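Local coordinates for protein D-alanyl transferase DltD (Enterococcus faecium TX0133A04, PDB 6PFX) that probably takes part in the D-alanylation of lipoteichoic acid during cell wall biogenesis in this Gram-positive bacterium, as a D-alanyl transferase of the SGNH-hydrolase clan, at residues 239-244 with 248-253; 103-108 with 294-299; 51-56 with 227-232; 264-269 with 304-309. All blocks are in the same frame, centred on the assembly; numbering follows the deposited sequence.

Contact 1. Residues 239-244 with 248-253; sequences FGLKND and HRIRAH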
loop_
_atom_site.group_PDB
_atom_site.type_symbol
_atom_site.label_atom_id
_atom_site.label_comp_id
_atom_site.label_asym_id
_atom_site.label_seq_id
_atom_site.Cartn_x
_atom_site.Cartn_y
_atom_site.Cartn_z
ATOM N N PHE A 239 21.834 11.602 10.480
ATOM C CA PHE A 239 21.180 11.099 9.284
ATOM C C PHE A 239 19.794 11.673 9.055
ATOM O O PHE A 239 19.136 11.288 8.083
ATOM C CB PHE A 239 21.067 9.571 9.335
ATOM C CG PHE A 239 22.372 8.877 9.530
ATOM C CD1 PHE A 239 23.353 8.960 8.574
ATOM C CD2 PHE A 239 22.610 8.133 10.671
ATOM C CE1 PHE A 239 24.570 8.315 8.758
ATOM C CE2 PHE A 239 23.813 7.485 10.859
ATOM C CZ PHE A 239 24.795 7.579 9.902
ATOM N N GLY A 240 19.316 12.551 9.925
ATOM C CA GLY A 240 17.970 13.060 9.767
ATOM C C GLY A 240 16.887 12.092 10.176
ATOM O O GLY A 240 15.742 12.237 9.733
ATOM N N LEU A 241 17.212 11.109 11.016
ATOM C CA LEU A 241 16.251 10.106 11.457
ATOM C C LEU A 241 15.584 10.568 12.745
ATOM O O LEU A 241 16.216 11.209 13.591
ATOM C CB LEU A 241 16.934 8.757 11.709
ATOM C CG LEU A 241 17.738 8.178 10.552
ATOM C CD1 LEU A 241 18.552 6.957 10.986
ATOM C CD2 LEU A 241 16.822 7.803 9.406
ATOM N N LYS A 242 14.302 10.252 12.893
ATOM C CA LYS A 242 13.613 10.580 14.133
ATOM C C LYS A 242 14.357 9.951 15.304
ATOM O O LYS A 242 14.734 8.775 15.248
ATOM C CB LYS A 242 12.180 10.059 14.069
ATOM C CG LYS A 242 11.335 10.481 15.236
ATOM C CD LYS A 242 9.848 10.375 14.923
ATOM C CE LYS A 242 9.020 10.836 16.101
ATOM N NZ LYS A 242 9.191 9.959 17.284
ATOM N N ASN A 243 14.545 10.733 16.375
ATOM C CA ASN A 243 15.360 10.305 17.510
ATOM C C ASN A 243 15.006 8.904 18.011
ATOM O O ASN A 243 15.897 8.067 18.181
ATOM C CB ASN A 243 15.281 11.338 18.640
ATOM C CG ASN A 243 16.011 12.617 18.302
ATOM O OD1 ASN A 243 16.597 12.742 17.231
ATOM N ND2 ASN A 243 15.977 13.580 19.217
ATOM N N ASP A 244 13.723 8.619 18.272
ATOM C CA ASP A 244 13.414 7.322 18.878
ATOM C C ASP A 244 13.685 6.174 17.910
ATOM O O ASP A 244 14.097 5.090 18.337
ATOM C CB ASP A 244 11.991 7.291 19.447
ATOM C CG ASP A 244 10.921 7.427 18.387
ATOM O OD1 ASP A 244 11.218 7.941 17.295
ATOM O OD2 ASP A 244 9.763 7.031 18.654
ATOM N N HIS A 248 16.261 3.167 18.964
ATOM C CA HIS A 248 15.750 1.813 19.126
ATOM C C HIS A 248 16.097 0.886 17.973
ATOM O O HIS A 248 16.152 -0.331 18.178
ATOM C CB HIS A 248 14.228 1.840 19.308
ATOM C CG HIS A 248 13.783 2.558 20.544
ATOM N ND1 HIS A 248 12.492 3.005 20.725
ATOM C CD2 HIS A 248 14.462 2.907 21.663
ATOM C CE1 HIS A 248 12.395 3.599 21.901
ATOM N NE2 HIS A 248 13.577 3.556 22.488
ATOM N N ARG A 249 16.359 1.414 16.779
ATOM C CA ARG A 249 16.543 0.557 15.622
ATOM C C ARG A 249 17.914 0.627 14.972
ATOM O O ARG A 249 18.276 -0.317 14.261
ATOM C CB ARG A 249 15.471 0.852 14.556
ATOM C CG ARG A 249 14.044 0.633 15.068
ATOM C CD ARG A 249 13.036 0.493 13.943
ATOM N NE ARG A 249 13.346 -0.640 13.074
ATOM C CZ ARG A 249 12.943 -1.891 13.285
ATOM N NH1 ARG A 249 12.208 -2.192 14.347
ATOM N NH2 ARG A 249 13.283 -2.843 12.426
ATOM N N ILE A 250 18.686 1.694 15.186
ATOM C CA ILE A 250 19.921 1.929 14.451
ATOM C C ILE A 250 21.150 1.907 15.364
ATOM O O ILE A 250 22.168 1.288 15.040
ATOM C CB ILE A 250 19.867 3.248 13.644
ATOM C CG1 ILE A 250 18.716 3.271 12.637
ATOM C CG2 ILE A 250 21.218 3.463 12.937
ATOM C CD1 ILE A 250 18.762 2.153 11.617
ATOM N N ARG A 251 21.077 2.607 16.501
ATOM C CA ARG A 251 22.279 2.914 17.270
ATOM C C ARG A 251 23.090 1.668 17.610
ATOM O O ARG A 251 24.322 1.673 17.498
ATOM C CB ARG A 251 21.896 3.662 18.548
ATOM C CG ARG A 251 23.085 4.044 19.399
ATOM C CD ARG A 251 22.693 4.841 20.630
ATOM N NE ARG A 251 23.890 5.260 21.356
ATOM C CZ ARG A 251 23.910 6.160 22.333
ATOM N NH1 ARG A 251 22.792 6.760 22.716
ATOM N NH2 ARG A 251 25.057 6.466 22.923
ATOM N N ALA A 252 22.421 0.587 18.022
ATOM C CA ALA A 252 23.150 -0.583 18.500
ATOM C C ALA A 252 23.986 -1.222 17.399
ATOM O O ALA A 252 25.001 -1.866 17.688
ATOM C CB ALA A 252 22.184 -1.618 19.077
ATOM N N HIS A 253 23.579 -1.056 16.140
ATOM C CA HIS A 253 24.243 -1.685 15.004
ATOM C C HIS A 253 24.844 -0.666 14.051
ATOM O O HIS A 253 25.204 -1.025 12.920
ATOM C CB HIS A 253 23.241 -2.574 14.252
ATOM C CG HIS A 253 22.651 -3.657 15.099
ATOM N ND1 HIS A 253 23.426 -4.590 15.755
ATOM C CD2 HIS A 253 21.366 -3.950 15.411
ATOM C CE1 HIS A 253 22.645 -5.411 16.432
ATOM N NE2 HIS A 253 21.390 -5.046 16.239
#

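Contact 2. Residues 103-108 with 294-299; sequences SPQWFV and PPVNEK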
loop_
_atom_site.group_PDB
_atom_site.type_symbol
_atom_site.label_atom_id
_atom_site.label_comp_id
_atom_site.label_asym_id
_atom_site.label_seq_id
_atom_site.Cartn_x
_atom_site.Cartn_y
_atom_site.Cartn_z
ATOM N N SER A 103 5.883 1.224 -1.911
ATOM C CA SER A 103 7.195 1.199 -1.250
ATOM C C SER A 103 8.228 0.503 -2.131
ATOM O O SER A 103 8.045 -0.672 -2.460
ATOM C CB SER A 103 7.109 0.467 0.085
ATOM O OG SER A 103 6.302 1.165 1.008
ATOM N N PRO A 104 9.333 1.160 -2.501
ATOM C CA PRO A 104 10.373 0.451 -3.275
ATOM C C PRO A 104 10.887 -0.811 -2.582
ATOM O O PRO A 104 11.200 -1.803 -3.259
ATOM C CB PRO A 104 11.455 1.534 -3.451
ATOM C CG PRO A 104 10.678 2.869 -3.342
ATOM C CD PRO A 104 9.677 2.577 -2.260
ATOM N N GLN A 105 10.913 -0.814 -1.241
ATOM C CA GLN A 105 11.485 -1.924 -0.487
ATOM C C GLN A 105 10.663 -3.196 -0.598
ATOM O O GLN A 105 11.151 -4.277 -0.254
ATOM C CB GLN A 105 11.600 -1.561 0.994
ATOM C CG GLN A 105 12.441 -0.342 1.262
ATOM C CD GLN A 105 11.726 0.956 0.915
ATOM O OE1 GLN A 105 10.488 1.031 0.945
ATOM N NE2 GLN A 105 12.498 1.975 0.549
ATOM N N TRP A 106 9.425 -3.102 -1.068
ATOM C CA TRP A 106 8.674 -4.320 -1.290
ATOM C C TRP A 106 9.299 -5.178 -2.380
ATOM O O TRP A 106 9.103 -6.397 -2.398
ATOM C CB TRP A 106 7.276 -3.985 -1.776
ATOM C CG TRP A 106 6.364 -3.335 -0.808
ATOM C CD1 TRP A 106 6.538 -3.174 0.537
ATOM C CD2 TRP A 106 5.103 -2.749 -1.129
ATOM N NE1 TRP A 106 5.436 -2.533 1.075
ATOM C CE2 TRP A 106 4.549 -2.255 0.065
ATOM C CE3 TRP A 106 4.387 -2.596 -2.319
ATOM C CZ2 TRP A 106 3.301 -1.620 0.099
ATOM C CZ3 TRP A 106 3.159 -1.962 -2.286
ATOM C CH2 TRP A 106 2.631 -1.478 -1.089
ATOM N N PHE A 107 10.001 -4.549 -3.317
ATOM C CA PHE A 107 10.389 -5.175 -4.576
ATOM C C PHE A 107 11.742 -5.853 -4.484
ATOM O O PHE A 107 12.623 -5.672 -5.317
ATOM C CB PHE A 107 10.334 -4.119 -5.670
ATOM C CG PHE A 107 8.924 -3.609 -5.937
ATOM C CD1 PHE A 107 8.310 -2.665 -5.106
ATOM C CD2 PHE A 107 8.200 -4.115 -7.003
ATOM C CE1 PHE A 107 6.995 -2.234 -5.362
ATOM C CE2 PHE A 107 6.920 -3.690 -7.265
ATOM C CZ PHE A 107 6.312 -2.737 -6.446
ATOM N N VAL A 108 11.877 -6.697 -3.470
ATOM C CA VAL A 108 13.106 -7.456 -3.277
ATOM C C VAL A 108 13.095 -8.727 -4.127
ATOM O O VAL A 108 12.053 -9.206 -4.582
ATOM C CB VAL A 108 13.368 -7.764 -1.786
ATOM C CG1 VAL A 108 13.716 -6.484 -1.029
ATOM C CG2 VAL A 108 12.184 -8.491 -1.160
ATOM N N PRO A 294 7.751 7.117 -2.659
ATOM C CA PRO A 294 8.616 7.891 -1.768
ATOM C C PRO A 294 10.077 7.655 -2.084
ATOM O O PRO A 294 10.447 6.616 -2.650
ATOM C CB PRO A 294 8.296 7.312 -0.383
ATOM C CG PRO A 294 7.999 5.854 -0.706
ATOM C CD PRO A 294 7.166 5.949 -1.977
ATOM N N PRO A 295 10.933 8.573 -1.678
ATOM C CA PRO A 295 12.377 8.384 -1.799
ATOM C C PRO A 295 12.915 7.601 -0.608
ATOM O O PRO A 295 12.190 7.200 0.291
ATOM C CB PRO A 295 12.895 9.815 -1.718
ATOM C CG PRO A 295 11.939 10.452 -0.733
ATOM C CD PRO A 295 10.586 9.869 -1.066
ATOM N N VAL A 296 14.229 7.399 -0.617
ATOM C CA VAL A 296 14.974 6.990 0.566
ATOM C C VAL A 296 15.869 8.156 0.945
ATOM O O VAL A 296 16.512 8.748 0.072
ATOM C CB VAL A 296 15.809 5.725 0.320
ATOM C CG1 VAL A 296 16.672 5.452 1.542
ATOM C CG2 VAL A 296 14.900 4.566 0.021
ATOM N N ASN A 297 15.832 8.534 2.225
ATOM C CA ASN A 297 16.661 9.573 2.821
ATOM C C ASN A 297 18.087 9.468 2.312
ATOM O O ASN A 297 18.752 8.450 2.511
ATOM C CB ASN A 297 16.600 9.344 4.343
ATOM C CG ASN A 297 17.417 10.344 5.136
ATOM O OD1 ASN A 297 18.395 10.894 4.642
ATOM N ND2 ASN A 297 17.041 10.547 6.399
ATOM N N GLU A 298 18.556 10.525 1.633
ATOM C CA GLU A 298 19.872 10.471 1.005
ATOM C C GLU A 298 21.001 10.445 2.031
ATOM O O GLU A 298 22.045 9.836 1.780
ATOM C CB GLU A 298 20.067 11.631 0.029
ATOM C CG GLU A 298 21.217 11.391 -0.945
ATOM C CD GLU A 298 21.383 12.511 -1.947
ATOM O OE1 GLU A 298 22.333 12.443 -2.751
ATOM O OE2 GLU A 298 20.565 13.458 -1.928
ATOM N N LYS A 299 20.824 11.070 3.195
ATOM C CA LYS A 299 21.865 10.978 4.215
ATOM C C LYS A 299 22.048 9.531 4.652
ATOM O O LYS A 299 23.168 9.080 4.913
ATOM C CB LYS A 299 21.526 11.860 5.409
ATOM C CG LYS A 299 21.696 13.338 5.129
ATOM C CD LYS A 299 21.281 14.180 6.316
ATOM C CE LYS A 299 21.370 15.656 5.968
ATOM N NZ LYS A 299 20.812 16.546 7.022
HETATM O O HOH W 1 11.449 4.514 0.710
#

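Contact 3. Residues 51-56 with 227-232; sequences ISPFHP and NQIGER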
loop_
_atom_site.group_PDB
_atom_site.type_symbol
_atom_site.label_atom_id
_atom_site.label_comp_id
_atom_site.label_asym_id
_atom_site.label_seq_id
_atom_site.Cartn_x
_atom_site.Cartn_y
_atom_site.Cartn_z
ATOM N N ILE A 51 1.506 9.285 12.330
ATOM C CA ILE A 51 0.599 10.393 12.616
ATOM C C ILE A 51 1.415 11.593 13.089
ATOM O O ILE A 51 2.082 11.539 14.129
ATOM C CB ILE A 51 -0.463 10.017 13.661
ATOM C CG1 ILE A 51 -1.164 8.700 13.312
ATOM C CG2 ILE A 51 -1.506 11.154 13.785
ATOM C CD1 ILE A 51 -2.177 8.809 12.209
ATOM N N SER A 52 1.363 12.672 12.322
ATOM C CA SER A 52 1.980 13.953 12.618
ATOM C C SER A 52 0.975 14.988 12.125
ATOM O O SER A 52 -0.057 14.621 11.541
ATOM C CB SER A 52 3.285 14.116 11.857
ATOM O OG SER A 52 3.044 14.401 10.490
ATOM N N PRO A 53 1.239 16.281 12.302
ATOM C CA PRO A 53 0.295 17.285 11.784
ATOM C C PRO A 53 0.067 17.201 10.280
ATOM O O PRO A 53 -0.946 17.734 9.805
ATOM C CB PRO A 53 0.930 18.622 12.202
ATOM C CG PRO A 53 1.788 18.271 13.389
ATOM C CD PRO A 53 2.328 16.892 13.088
ATOM N N PHE A 54 0.941 16.512 9.528
ATOM C CA PHE A 54 0.909 16.492 8.061
ATOM C C PHE A 54 0.374 15.197 7.477
ATOM O O PHE A 54 0.211 15.103 6.254
ATOM C CB PHE A 54 2.305 16.825 7.516
ATOM C CG PHE A 54 2.892 17.997 8.213
ATOM C CD1 PHE A 54 2.446 19.278 7.924
ATOM C CD2 PHE A 54 3.784 17.819 9.250
ATOM C CE1 PHE A 54 2.916 20.368 8.622
ATOM C CE2 PHE A 54 4.275 18.914 9.950
ATOM C CZ PHE A 54 3.836 20.185 9.640
ATOM N N HIS A 55 0.064 14.227 8.317
ATOM C CA HIS A 55 -0.537 12.978 7.881
ATOM C C HIS A 55 -1.889 13.225 7.215
ATOM O O HIS A 55 -2.621 14.140 7.606
ATOM C CB HIS A 55 -0.691 12.131 9.144
ATOM C CG HIS A 55 -1.256 10.775 8.910
ATOM N ND1 HIS A 55 -2.602 10.555 8.721
ATOM C CD2 HIS A 55 -0.663 9.561 8.861
ATOM C CE1 HIS A 55 -2.814 9.263 8.552
ATOM N NE2 HIS A 55 -1.652 8.639 8.625
ATOM N N PRO A 56 -2.237 12.433 6.190
ATOM C CA PRO A 56 -3.484 12.691 5.447
ATOM C C PRO A 56 -4.733 12.758 6.305
ATOM O O PRO A 56 -5.658 13.517 5.988
ATOM C CB PRO A 56 -3.565 11.516 4.454
ATOM C CG PRO A 56 -2.162 11.013 4.324
ATOM C CD PRO A 56 -1.458 11.318 5.624
ATOM N N ASN A 227 9.371 21.794 8.825
ATOM C CA ASN A 227 10.810 21.912 9.004
ATOM C C ASN A 227 11.161 22.123 10.470
ATOM O O ASN A 227 12.153 21.567 10.958
ATOM C CB ASN A 227 11.356 23.058 8.156
ATOM C CG ASN A 227 11.464 22.706 6.692
ATOM O OD1 ASN A 227 11.606 21.541 6.320
ATOM N ND2 ASN A 227 11.448 23.724 5.850
ATOM N N GLN A 228 10.347 22.901 11.199
ATOM C CA GLN A 228 10.633 23.113 12.615
ATOM C C GLN A 228 10.486 21.818 13.404
ATOM O O GLN A 228 11.351 21.474 14.217
ATOM C CB GLN A 228 9.733 24.192 13.208
ATOM C CG GLN A 228 9.973 25.585 12.668
ATOM C CD GLN A 228 8.863 26.561 13.041
ATOM O OE1 GLN A 228 7.747 26.158 13.370
ATOM N NE2 GLN A 228 9.171 27.852 12.993
ATOM N N ILE A 229 9.413 21.070 13.152
ATOM C CA ILE A 229 9.210 19.818 13.866
ATOM C C ILE A 229 10.282 18.811 13.474
ATOM O O ILE A 229 10.869 18.145 14.336
ATOM C CB ILE A 229 7.781 19.305 13.610
ATOM C CG1 ILE A 229 6.765 20.289 14.201
ATOM C CG2 ILE A 229 7.596 17.934 14.213
ATOM C CD1 ILE A 229 5.311 19.981 13.842
ATOM N N GLY A 230 10.572 18.690 12.178
ATOM C CA GLY A 230 11.609 17.764 11.755
ATOM C C GLY A 230 12.940 18.065 12.413
ATOM O O GLY A 230 13.629 17.164 12.899
ATOM N N GLU A 231 13.325 19.340 12.439
ATOM C CA GLU A 231 14.608 19.691 13.041
ATOM C C GLU A 231 14.644 19.291 14.511
ATOM O O GLU A 231 15.634 18.725 14.989
ATOM C CB GLU A 231 14.862 21.186 12.873
ATOM C CG GLU A 231 16.261 21.647 13.215
ATOM C CD GLU A 231 16.468 23.104 12.858
ATOM O OE1 GLU A 231 15.499 23.893 12.976
ATOM O OE2 GLU A 231 17.593 23.448 12.440
ATOM N N ARG A 232 13.565 19.574 15.241
ATOM C CA ARG A 232 13.525 19.298 16.674
ATOM C C ARG A 232 13.513 17.804 16.964
ATOM O O ARG A 232 13.985 17.385 18.027
ATOM C CB ARG A 232 12.291 20.006 17.250
ATOM C CG ARG A 232 12.014 19.847 18.729
ATOM C CD ARG A 232 10.582 20.367 19.027
ATOM N NE ARG A 232 10.263 21.563 18.239
ATOM C CZ ARG A 232 9.047 21.894 17.801
ATOM N NH1 ARG A 232 7.998 21.124 18.060
ATOM N NH2 ARG A 232 8.883 22.999 17.085
#

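Contact 4. Residues 264-269 with 304-309; sequences WDYRFS and TGLSQE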
loop_
_atom_site.group_PDB
_atom_site.type_symbol
_atom_site.label_atom_id
_atom_site.label_comp_id
_atom_site.label_asym_id
_atom_site.label_seq_id
_atom_site.Cartn_x
_atom_site.Cartn_y
_atom_site.Cartn_z
ATOM N N TRP A 264 22.166 -3.898 -2.731
ATOM C CA TRP A 264 20.721 -4.085 -2.696
ATOM C C TRP A 264 20.083 -3.557 -3.978
ATOM O O TRP A 264 20.475 -2.511 -4.504
ATOM C CB TRP A 264 20.143 -3.364 -1.479
ATOM C CG TRP A 264 20.354 -4.076 -0.165
ATOM C CD1 TRP A 264 21.263 -5.069 0.119
ATOM C CD2 TRP A 264 19.633 -3.835 1.046
ATOM N NE1 TRP A 264 21.123 -5.472 1.433
ATOM C CE2 TRP A 264 20.146 -4.712 2.026
ATOM C CE3 TRP A 264 18.603 -2.954 1.400
ATOM C CZ2 TRP A 264 19.660 -4.730 3.332
ATOM C CZ3 TRP A 264 18.120 -2.975 2.696
ATOM C CH2 TRP A 264 18.636 -3.866 3.640
ATOM N N ASP A 265 19.062 -4.267 -4.459
ATOM C CA ASP A 265 18.480 -3.998 -5.771
ATOM C C ASP A 265 16.990 -4.261 -5.645
ATOM O O ASP A 265 16.599 -5.336 -5.180
ATOM C CB ASP A 265 19.110 -4.904 -6.843
ATOM C CG ASP A 265 18.993 -4.326 -8.261
ATOM O OD1 ASP A 265 18.049 -3.550 -8.526
ATOM O OD2 ASP A 265 19.835 -4.650 -9.124
ATOM N N TYR A 266 16.178 -3.263 -6.001
ATOM C CA TYR A 266 14.725 -3.378 -5.996
ATOM C C TYR A 266 14.137 -3.404 -7.406
ATOM O O TYR A 266 12.938 -3.149 -7.586
ATOM C CB TYR A 266 14.119 -2.209 -5.213
ATOM C CG TYR A 266 14.562 -2.039 -3.773
ATOM C CD1 TYR A 266 14.816 -3.135 -2.961
ATOM C CD2 TYR A 266 14.668 -0.767 -3.210
ATOM C CE1 TYR A 266 15.203 -2.974 -1.639
ATOM C CE2 TYR A 266 15.054 -0.600 -1.893
ATOM C CZ TYR A 266 15.298 -1.698 -1.103
ATOM O OH TYR A 266 15.686 -1.492 0.211
ATOM N N ARG A 267 14.952 -3.709 -8.410
ATOM C CA ARG A 267 14.474 -3.636 -9.779
ATOM C C ARG A 267 13.938 -4.966 -10.278
ATOM O O ARG A 267 13.302 -4.984 -11.334
ATOM C CB ARG A 267 15.569 -3.127 -10.722
ATOM C CG ARG A 267 15.989 -1.684 -10.440
ATOM C CD ARG A 267 17.220 -1.241 -11.226
ATOM N NE ARG A 267 18.288 -2.209 -11.034
ATOM C CZ ARG A 267 19.192 -2.523 -11.953
ATOM N NH1 ARG A 267 19.182 -1.949 -13.144
ATOM N NH2 ARG A 267 20.086 -3.457 -11.696
ATOM N N PHE A 268 14.143 -6.057 -9.534
ATOM C CA PHE A 268 13.795 -7.409 -9.985
ATOM C C PHE A 268 13.029 -8.107 -8.874
ATOM O O PHE A 268 13.573 -8.294 -7.784
ATOM C CB PHE A 268 15.069 -8.217 -10.310
ATOM C CG PHE A 268 16.011 -7.487 -11.196
ATOM C CD1 PHE A 268 15.632 -7.107 -12.459
ATOM C CD2 PHE A 268 17.265 -7.128 -10.747
ATOM C CE1 PHE A 268 16.496 -6.390 -13.263
ATOM C CE2 PHE A 268 18.125 -6.429 -11.547
ATOM C CZ PHE A 268 17.745 -6.048 -12.798
ATOM N N SER A 269 11.772 -8.495 -9.130
ATOM C CA SER A 269 11.011 -9.050 -8.015
ATOM C C SER A 269 9.708 -9.680 -8.466
ATOM O O SER A 269 9.089 -9.170 -9.406
ATOM C CB SER A 269 10.628 -7.904 -7.062
ATOM O OG SER A 269 9.973 -8.356 -5.893
ATOM N N THR A 304 24.629 3.822 3.990
ATOM C CA THR A 304 24.488 2.392 3.770
ATOM C C THR A 304 24.972 1.959 2.392
ATOM O O THR A 304 25.145 0.759 2.159
ATOM C CB THR A 304 23.024 1.943 3.865
ATOM O OG1 THR A 304 22.297 2.521 2.770
ATOM C CG2 THR A 304 22.381 2.336 5.180
ATOM N N GLY A 305 25.145 2.904 1.465
ATOM C CA GLY A 305 25.534 2.601 0.107
ATOM C C GLY A 305 24.402 2.233 -0.825
ATOM O O GLY A 305 24.661 1.927 -1.995
ATOM N N LEU A 306 23.164 2.223 -0.348
ATOM C CA LEU A 306 22.031 1.982 -1.228
ATOM C C LEU A 306 22.075 2.969 -2.383
ATOM O O LEU A 306 22.207 4.179 -2.175
ATOM C CB LEU A 306 20.739 2.175 -0.445
ATOM C CG LEU A 306 19.462 1.793 -1.204
ATOM C CD1 LEU A 306 19.339 0.261 -1.254
ATOM C CD2 LEU A 306 18.251 2.447 -0.568
ATOM N N SER A 307 21.923 2.454 -3.601
ATOM C CA SER A 307 22.105 3.263 -4.795
ATOM C C SER A 307 20.854 4.057 -5.143
ATOM O O SER A 307 19.792 3.482 -5.425
ATOM C CB SER A 307 22.454 2.394 -5.993
ATOM O OG SER A 307 22.447 3.181 -7.165
ATOM N N GLN A 308 21.003 5.382 -5.186
ATOM C CA GLN A 308 19.912 6.229 -5.656
ATOM C C GLN A 308 19.653 6.038 -7.150
ATOM O O GLN A 308 18.495 6.132 -7.586
ATOM C CB GLN A 308 20.172 7.699 -5.328
ATOM C CG GLN A 308 20.143 8.031 -3.845
ATOM C CD GLN A 308 18.747 8.030 -3.288
ATOM O OE1 GLN A 308 17.777 8.214 -4.032
ATOM N NE2 GLN A 308 18.622 7.825 -1.976
ATOM N N GLU A 309 20.703 5.771 -7.941
ATOM C CA GLU A 309 20.509 5.445 -9.348
ATOM C C GLU A 309 19.649 4.196 -9.488
ATOM O O GLU A 309 18.745 4.135 -10.336
ATOM C CB GLU A 309 21.868 5.260 -10.026
ATOM C CG GLU A 309 21.733 4.921 -11.487
ATOM C CD GLU A 309 23.056 4.617 -12.154
ATOM O OE1 GLU A 309 24.118 5.043 -11.642
ATOM O OE2 GLU A 309 23.021 3.942 -13.200
HETATM O O HOH W 2 22.223 -0.459 -3.969
#

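Contact 1. Residues 239-244 with 248-253
In helix 243-250 Asp244 and His248 are joined by an i to i+4 backbone bond, while Leu241, in the loop before the helix, packs on Ile250 near its far end. His248 N donates to Asp244 O over 3.0 Å, and the same carbonyl oxygen lies over one face of the imidazole. His248 CG is 3.4 Å from Asp244 O because chi1 of -63° sets the ring beside its own backbone N, back over the preceding turn. The apolar half joins Leu241 CD1 to Ile250 CG1 at 4.0 Å, the two side chains crossing at about a right angle. In Ile250 the branch that does the touching is the one beside the backbone N (chi1 -59°), whereas CG2 lies anti to that nitrogen. At the start of the helix Lys242, the N-cap residue, reaches forward along the first turn, and its NZ forms a salt bridge with Asp244 OD1 at 2.9 Å. The ammonium stands above the carboxylate plane, 53° out of it. The chemistry is thus divided, with an exposed polar turn at Asp244 and His248 and a buried pair at Leu241 and Ile250. Leu241 also rests on Tyr246 of the same helix and touches a Ser46-His348-Asp345 set whose geometry is consistent with a charge-relay triad. Beyond it, Ile250 meets Leu257 of helix 254-257, and Phe239 packs edge-to-face with Trp300 of helix 298-304.

Contact 2. Residues 103-108 with 294-299
Two proline rings and a bridging water join Pro104 and Gln105 to the Pro294-Val296 loop, with no direct hydrogen bond between the segments. The loops leave the C-terminal ends of strands 97-101 and 288-293, neighbours in the parallel sheet of this SGNH-type alpha/beta fold. Pro104 turns its CD toward Pro294 CG at 4.0 Å, and its CG lies 3.8 Å from Pro294 O. Gln105 approaches from its far end: the chain bends at chi2 (75°), which folds the amide back toward the second loop. There NE2 packs in van der Waals contact on Val296 CG2 at 3.6 Å, its hydrogen bond going to the water. That methyl is the Val296 branch beside the backbone N. Pro104 and Gln105 lie in a 3-10 turn in which Phe107 N donates to Pro104 O. Val296 is backed by Leu311 and Pro104 by Phe314, both of helix 308-323, while Tyr266 touches Gln105. Farther along, Asn297 caps helix 298-304 through a weak bond from Lys299 N to its OD1. The bridging water connects an amide to a buried backbone carbonyl: it accepts from Gln105 NE2 at 2.8 Å and donates to Pro295 O at the same 2.8 Å.

Contact 3. Residues 51-56 with 227-232
The Phe54 ring carries Pro53 CB over the centre of one face, 4.0 Å above the plane, and is met at CE2 by Ile229 CD1 at 4.2 Å. Next to it the His55 ring lies between Pro56 CD on one face and Ile51 CD1 on the opposite face, the latter over its centre. Across the contact one methyl does all the touching: Ile229 CD1 meets the CG corner of the Pro53 ring end-on at 3.9 Å and reaches Phe54 as well. Ile229 is extended beyond CG1 (chi2 172°), which carries this methyl out from the helix to the turn. The turn is of type I, from Ser52 to His55, and is reinforced by an ST turn in which Phe54 N donates to Ser52 OG over 3.1 Å at a nearly straight 162°. His55 is held at both ring nitrogens: ND1 accepts from Ser57 N as an N-cap and NE2 donates to Leu48 O, consistent with a neutral ring. The contact thus packs the turn ahead of helix 56-62 against helix 219-233. Trp351 of helix 351-365 touches both Phe54 and Ile229, and Pro53 leans on Glu209 of helix 203-210.

Contact 4. Residues 264-269 with 304-309
The backbones of 264-269 and 304-309 draw closest at Trp264 and Leu306, whose CA atoms are 6.4 Å apart, just after Gly305 leaves helix 298-304 with a positive phi. The loop between helices 254-257 and 271-284 here packs on the link between helices 298-304 and 308-323. Leu306 CD1 lies on the CB methylene of Trp264 at 3.7 Å, its nearest point on that residue. The same methyl is 4.3 Å from Tyr266 OH, a looser touch, with CE2 at 4.4 Å its nearest carbon in that ring. Leu306 chi1 (-173°) swings CG out anti to the backbone N, and chi2 (75°) turns CD1 toward Trp264 and Tyr266. Tyr266 also rests on Met310 and Leu311 of helix 308-323. A water lies 2.7 Å from Trp264 O and accepts from Ser307 N, linking the two backbones. Within 264-269, Arg267 grips Asp265 side-on: NE donates to OD1 and NH2 to OD2 (2.8 Å), both bonds lying almost in the guanidinium plane and using syn lone pairs. Arg267 N also donates to Asp265 OD1 from above the carboxylate plane, closing an Asx turn. Phe268 CZ lies on one face of the guanidinium. The charges of 264-269 pair within that segment and 304-309 keeps an ST turn, Leu306 N to Thr304 OG1, leaving apolar packing and one water between them; the carboxylate, held by three N-H donors, would probably be favoured as the anion.

In the fold
Contacts 2 and 4 have centres about 8 Å apart and are joined by Val108 O to Ser269 OG (2.6 Å) and Val296 O to Gln308 NE2 (3.1 Å), both probable hydrogen bonds. Contact 1 meets contact 2 through a probable bond between Phe239 O and Asn297 ND2, and in the chain is nested inside the loop that contact 2 closes. Contact 3 touches none of the others; it comes nearest to contact 1 (nearest atoms about 4 Å, centres about 17 Å) and lies about 28 Å, centre to centre, from contact 4. A probable Ser46-His348-Asp345 triad, as in SGNH hydrolases, is touched by Leu241 of contact 1, while Gln105 of contact 2 lies near it without touching.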